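Local coordinates for protein VP1 (New Jersey polyomavirus-2013, PDB 6Y5Y) that probably forms the pentameric units of the viral capsid and binds sialylated glycan receptors, here 3'-sialyllactose, at residues Y64-H69 with L79-P84; E147-H152 with C280-K285. All blocks are in the same frame, centred on the assembly; numbering follows the deposited sequence. Where two conformers were deposited one is given.

Contact 1. Residues Y64-H69 with L79-P84. With SIA (N-acetyl-alpha-neuraminic acid), chain N.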
# COMPACT_ATOMS: atom_id res chain seq x y z
N TYR D 64 10.58 2.12 26.29
CA TYR D 64 11.14 1.02 25.52
C TYR D 64 10.95 -0.28 26.29
O TYR D 64 10.65 -0.28 27.49
CB TYR D 64 12.64 1.20 25.24
CG TYR D 64 13.04 2.37 24.36
CD1 TYR D 64 12.98 3.68 24.83
CD2 TYR D 64 13.53 2.16 23.08
CE1 TYR D 64 13.39 4.75 24.04
CE2 TYR D 64 13.94 3.20 22.29
CZ TYR D 64 13.87 4.49 22.76
OH TYR D 64 14.28 5.53 21.96
N SER D 65 11.12 -1.39 25.59
CA SER D 65 11.21 -2.66 26.29
C SER D 65 12.64 -2.89 26.76
O SER D 65 13.59 -2.21 26.35
CB SER D 65 10.77 -3.80 25.38
OG SER D 65 11.80 -4.12 24.46
N GLU D 66 12.79 -3.86 27.65
CA GLU D 66 14.10 -4.42 27.92
C GLU D 66 14.62 -5.16 26.68
O GLU D 66 13.86 -5.48 25.76
CB GLU D 66 14.01 -5.34 29.14
CG GLU D 66 15.31 -5.98 29.60
CD GLU D 66 16.44 -4.97 29.81
OE1 GLU D 66 16.51 -4.35 30.89
OE2 GLU D 66 17.25 -4.80 28.88
N VAL D 67 15.94 -5.41 26.64
CA VAL D 67 16.56 -6.07 25.50
C VAL D 67 16.05 -7.50 25.35
O VAL D 67 15.90 -8.23 26.34
CB VAL D 67 18.10 -6.04 25.66
CG1 VAL D 67 18.77 -6.72 24.50
CG2 VAL D 67 18.61 -4.60 25.81
N ILE D 68 15.82 -7.93 24.10
CA ILE D 68 15.32 -9.27 23.78
C ILE D 68 16.28 -9.97 22.83
O ILE D 68 16.70 -9.38 21.83
CB ILE D 68 13.90 -9.22 23.17
CG1 ILE D 68 12.93 -8.55 24.15
CG2 ILE D 68 13.42 -10.61 22.82
CD1 ILE D 68 12.04 -7.49 23.50
N HIS D 69 16.61 -11.23 23.13
CA HIS D 69 17.49 -12.07 22.33
C HIS D 69 16.77 -13.35 21.92
O HIS D 69 15.84 -13.79 22.59
CB HIS D 69 18.79 -12.45 23.09
CG HIS D 69 19.30 -11.39 24.01
ND1 HIS D 69 18.65 -11.02 25.17
CD2 HIS D 69 20.42 -10.62 23.96
CE1 HIS D 69 19.33 -10.07 25.78
NE2 HIS D 69 20.41 -9.81 25.06
N LEU D 79 11.28 -11.94 31.00
CA LEU D 79 10.79 -11.02 32.01
C LEU D 79 9.63 -10.18 31.49
O LEU D 79 9.45 -10.02 30.28
CB LEU D 79 11.91 -10.09 32.48
CG LEU D 79 13.18 -10.79 32.98
CD1 LEU D 79 14.32 -9.79 33.01
CD2 LEU D 79 12.95 -11.38 34.36
N SER D 80 8.86 -9.62 32.42
CA SER D 80 7.77 -8.73 32.05
C SER D 80 8.28 -7.48 31.35
O SER D 80 7.61 -6.95 30.45
CB SER D 80 6.95 -8.35 33.29
OG SER D 80 7.57 -7.30 34.02
N VAL D 81 9.46 -6.99 31.75
CA VAL D 81 10.02 -5.82 31.09
C VAL D 81 10.42 -6.09 29.65
O VAL D 81 10.70 -5.14 28.90
CB VAL D 81 11.24 -5.29 31.89
CG1 VAL D 81 10.77 -4.64 33.19
CG2 VAL D 81 12.22 -6.42 32.18
N GLN D 82 10.45 -7.36 29.24
CA GLN D 82 10.78 -7.72 27.86
C GLN D 82 9.54 -7.92 26.99
O GLN D 82 9.68 -8.32 25.83
CB GLN D 82 11.59 -9.02 27.83
CG GLN D 82 12.96 -8.94 28.51
CD GLN D 82 13.64 -10.29 28.53
OE1 GLN D 82 13.26 -11.18 29.30
NE2 GLN D 82 14.62 -10.47 27.66
N MET D 83 8.34 -7.67 27.51
CA MET D 83 7.09 -8.01 26.83
C MET D 83 6.17 -6.80 26.82
O MET D 83 5.53 -6.50 27.85
CB MET D 83 6.41 -9.21 27.50
CG MET D 83 7.32 -10.43 27.72
SD MET D 83 6.56 -11.76 28.68
CE MET D 83 5.26 -12.32 27.56
N PRO D 84 6.05 -6.10 25.70
CA PRO D 84 5.15 -4.93 25.66
C PRO D 84 3.72 -5.32 26.05
O PRO D 84 3.26 -6.42 25.75
CB PRO D 84 5.24 -4.46 24.21
CG PRO D 84 6.61 -4.90 23.77
CD PRO D 84 6.86 -6.21 24.47
C1 SIA N . 22.14 -6.99 26.72
C2 SIA N . 22.57 -6.43 28.15
C3 SIA N . 21.73 -5.24 28.65
C4 SIA N . 20.30 -5.59 29.08
C5 SIA N . 20.35 -6.75 30.09
C6 SIA N . 21.17 -7.92 29.50
C7 SIA N . 21.37 -9.13 30.45
C8 SIA N . 22.37 -10.14 29.83
C9 SIA N . 22.43 -11.44 30.62
C10 SIA N . 18.43 -7.09 31.62
C11 SIA N . 17.10 -7.79 31.82
N5 SIA N . 19.05 -7.31 30.44
O1A SIA N . 21.93 -6.12 25.84
O1B SIA N . 22.08 -8.25 26.64
O4 SIA N . 19.62 -4.46 29.67
O6 SIA N . 22.48 -7.50 29.14
O7 SIA N . 21.77 -8.68 31.73
O8 SIA N . 22.06 -10.41 28.46
O9 SIA N . 23.32 -12.32 29.93
O10 SIA N . 18.89 -6.36 32.50
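Two arms of the long surface loop between strands 28-45 and 87-92 of the VP1 jelly roll pack together here, residues 64-69 against a short 3-10 turn in 79-84, and form part of the sialic acid pocket. Two hydrogen bonds join the arms. The backbone N of E66 gives a nearly straight bond to V81 O (2.8 Å, 169°), and the Q82 side chain reaches across so that NE2 meets V67 O at 2.9 Å, in the planes of both amide and carbonyl. The other end of the Q82 amide is held too: OE1 takes the backbone N-H of L79 on a lone pair, which fixes the rotation of the group. Nearer the Q82 backbone, I68 lays CG1 alongside CB and brings CD1 to 3.4 Å from Q82 O. E66 places CG anti to its backbone N (chi1 -178°) and then bends at chi2, a turn that takes the carboxylate off V81 and onto the sugar while CB stays against V81 CG2. OE2 receives both V67 N and the sialic acid O4, and R58 pairs with OE1. H69, itself bonded to D72, donates from the edge of its ring, NE2 lying 2.8 Å from O1B of the sialic acid carboxylate.

Contact 2. Residues E147-H152 with C280-K285; sequences EGMNYH and CGVLVK. With SIA (N-acetyl-alpha-neuraminic acid), chain N; GAL (beta-D-galactopyranose), chain B.
Strands 150-157 and 271-284 of the VP1 jelly roll meet antiparallel at their ends, where residues 147-152 turn into line beside 280-285. E147 and V282 form a single hydrogen-bonded pair: V282 N donates to E147 O at 2.7 Å, while the return bond from E147 N to V282 O is weak. V282 sets CG2 between its own backbone N and carbonyl carbon, and this methyl lies 3.5 Å from E147 O. G281, which has no side chain, brings its CA close to that same oxygen and makes a CA-H...O contact with M149 O.

The N150 amide ties the turn together. Its chi1 of -96° lies away from the usual staggered values and swings the amide in beside C280. ND2 donates to G148 O at 3.0 Å, almost in the amide plane, and also makes a weak bond to C280 O. OD1 accepts from H152 NE2 (2.7 Å, 165°), close to the imidazole plane. With ND1 bonded to D278, both nitrogens of H152 are engaged and the ring's rotation is fixed. The ring edge at CE1, between the two nitrogens, faces the C280 sulfur, CE1 lying 3.7 Å from SG. Farther along, K285 bends at chi3 beyond the strand end and reaches the glycan, where NZ donates to sialic acid O1A at 2.8 Å.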
# COMPACT_ATOMS: atom_id res chain seq x y z
N GLU D 147 12.50 0.91 13.35
CA GLU D 147 11.79 0.31 12.23
C GLU D 147 11.36 -1.08 12.66
O GLU D 147 11.59 -1.50 13.80
CB GLU D 147 12.66 0.27 10.97
CG GLU D 147 13.93 -0.55 11.16
CD GLU D 147 14.95 -0.31 10.08
OE1 GLU D 147 14.78 0.64 9.29
OE2 GLU D 147 15.94 -1.07 10.02
N GLY D 148 10.72 -1.80 11.75
CA GLY D 148 10.26 -3.12 12.08
C GLY D 148 8.83 -3.13 12.55
O GLY D 148 8.05 -2.20 12.31
N MET D 149 8.48 -4.20 13.26
CA MET D 149 7.09 -4.52 13.49
C MET D 149 6.35 -3.40 14.21
O MET D 149 6.85 -2.82 15.19
CB MET D 149 6.98 -5.82 14.28
CG MET D 149 7.83 -5.82 15.51
SD MET D 149 7.91 -7.47 16.15
CE MET D 149 8.95 -8.30 14.94
N ASN D 150 5.17 -3.09 13.71
CA ASN D 150 4.29 -2.07 14.27
C ASN D 150 3.01 -2.76 14.71
O ASN D 150 2.44 -3.54 13.94
CB ASN D 150 3.98 -0.96 13.25
CG ASN D 150 4.89 0.25 13.38
OD1 ASN D 150 4.43 1.38 13.62
ND2 ASN D 150 6.20 0.03 13.23
N TYR D 151 2.59 -2.51 15.94
CA TYR D 151 1.34 -3.06 16.48
C TYR D 151 0.57 -1.89 17.08
O TYR D 151 1.01 -1.30 18.07
CB TYR D 151 1.61 -4.13 17.54
CG TYR D 151 0.38 -4.83 18.07
CD1 TYR D 151 -0.17 -5.94 17.41
CD2 TYR D 151 -0.22 -4.42 19.25
CE1 TYR D 151 -1.29 -6.60 17.91
CE2 TYR D 151 -1.33 -5.06 19.76
CZ TYR D 151 -1.86 -6.15 19.09
OH TYR D 151 -2.97 -6.79 19.61
N HIS D 152 -0.57 -1.55 16.47
CA HIS D 152 -1.34 -0.38 16.87
C HIS D 152 -2.78 -0.79 17.11
O HIS D 152 -3.43 -1.36 16.22
CB HIS D 152 -1.24 0.72 15.82
CG HIS D 152 0.14 1.25 15.67
ND1 HIS D 152 0.74 2.05 16.61
CD2 HIS D 152 1.08 1.03 14.71
CE1 HIS D 152 1.97 2.34 16.24
NE2 HIS D 152 2.21 1.72 15.09
N CYS D 280 5.90 0.97 17.90
CA CYS D 280 6.23 1.67 16.67
C CYS D 280 7.43 1.09 15.94
O CYS D 280 7.72 1.52 14.82
CB CYS D 280 6.46 3.15 16.97
SG CYS D 280 5.01 3.93 17.67
N GLY D 281 8.09 0.10 16.50
CA GLY D 281 9.23 -0.50 15.85
C GLY D 281 10.21 -0.96 16.91
O GLY D 281 9.88 -1.06 18.09
N VAL D 282 11.43 -1.25 16.47
CA VAL D 282 12.47 -1.70 17.38
C VAL D 282 13.74 -0.88 17.19
O VAL D 282 13.99 -0.31 16.12
CB VAL D 282 12.80 -3.20 17.21
CG1 VAL D 282 11.54 -4.06 17.31
CG2 VAL D 282 13.56 -3.44 15.91
N LEU D 283 14.52 -0.82 18.26
CA LEU D 283 15.90 -0.34 18.24
C LEU D 283 16.82 -1.55 18.23
O LEU D 283 16.55 -2.54 18.91
CB LEU D 283 16.17 0.54 19.46
CG LEU D 283 17.60 1.03 19.74
CD1 LEU D 283 17.56 2.40 20.38
CD2 LEU D 283 18.36 0.06 20.64
N VAL D 284 17.89 -1.49 17.45
CA VAL D 284 18.86 -2.58 17.36
C VAL D 284 20.15 -2.14 18.03
O VAL D 284 20.73 -1.12 17.65
CB VAL D 284 19.14 -3.00 15.90
CG1 VAL D 284 20.22 -4.08 15.84
CG2 VAL D 284 17.85 -3.46 15.22
N LYS D 285 20.61 -2.93 19.00
CA LYS D 285 21.81 -2.60 19.76
C LYS D 285 23.07 -2.84 18.94
O LYS D 285 23.20 -3.86 18.25
CB LYS D 285 21.88 -3.45 21.04
CG LYS D 285 21.05 -2.92 22.19
CD LYS D 285 21.44 -3.60 23.51
CE LYS D 285 22.70 -2.98 24.10
NZ LYS D 285 23.14 -3.70 25.33
C1 SIA N . 22.14 -6.99 26.72
C2 SIA N . 22.57 -6.43 28.15
C3 SIA N . 21.73 -5.24 28.65
C4 SIA N . 20.30 -5.59 29.08
C5 SIA N . 20.35 -6.75 30.09
C6 SIA N . 21.17 -7.92 29.50
C7 SIA N . 21.37 -9.13 30.45
C8 SIA N . 22.37 -10.14 29.83
C9 SIA N . 22.43 -11.44 30.62
C10 SIA N . 18.43 -7.09 31.62
C11 SIA N . 17.10 -7.79 31.82
N5 SIA N . 19.05 -7.31 30.44
O1A SIA N . 21.93 -6.12 25.84
O1B SIA N . 22.08 -8.25 26.64
O4 SIA N . 19.62 -4.46 29.67
O6 SIA N . 22.48 -7.50 29.14
O7 SIA N . 21.77 -8.68 31.73
O8 SIA N . 22.06 -10.41 28.46
O9 SIA N . 23.32 -12.32 29.93
O10 SIA N . 18.89 -6.36 32.50
C1 GAL B . 27.04 -8.21 28.11
C2 GAL B . 25.93 -7.31 28.63
C3 GAL B . 24.85 -7.09 27.54
C4 GAL B . 25.51 -6.59 26.27
C5 GAL B . 26.59 -7.58 25.86
C6 GAL B . 27.37 -7.19 24.61
O2 GAL B . 25.30 -7.87 29.79
O3 GAL B . 23.89 -6.13 27.94
O4 GAL B . 26.10 -5.31 26.50
O5 GAL B . 27.57 -7.71 26.91
O6 GAL B . 28.14 -8.29 24.15

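Both contacts are largely buried, yet they differ in kind. Contact 1 is loop on loop and lines the receptor sugar with four of its residues; contact 2 joins strand ends in the jelly-roll sheet and sends just K285 to the same sialic acid. The two share its carboxylate, H69 of contact 1 and K285 of contact 2 each taking one oxygen, while contact 1 also holds O4 through E66. They also touch directly, V67 CG2 lying 3.8 Å from K285 CD, with Y64 packing on L283 nearby. Strand 291-310 packs against both, Y293 being touched by I68 and P84 of contact 1 and by M149 and V282 of contact 2. Each also meets a neighbouring subunit of the pentamer.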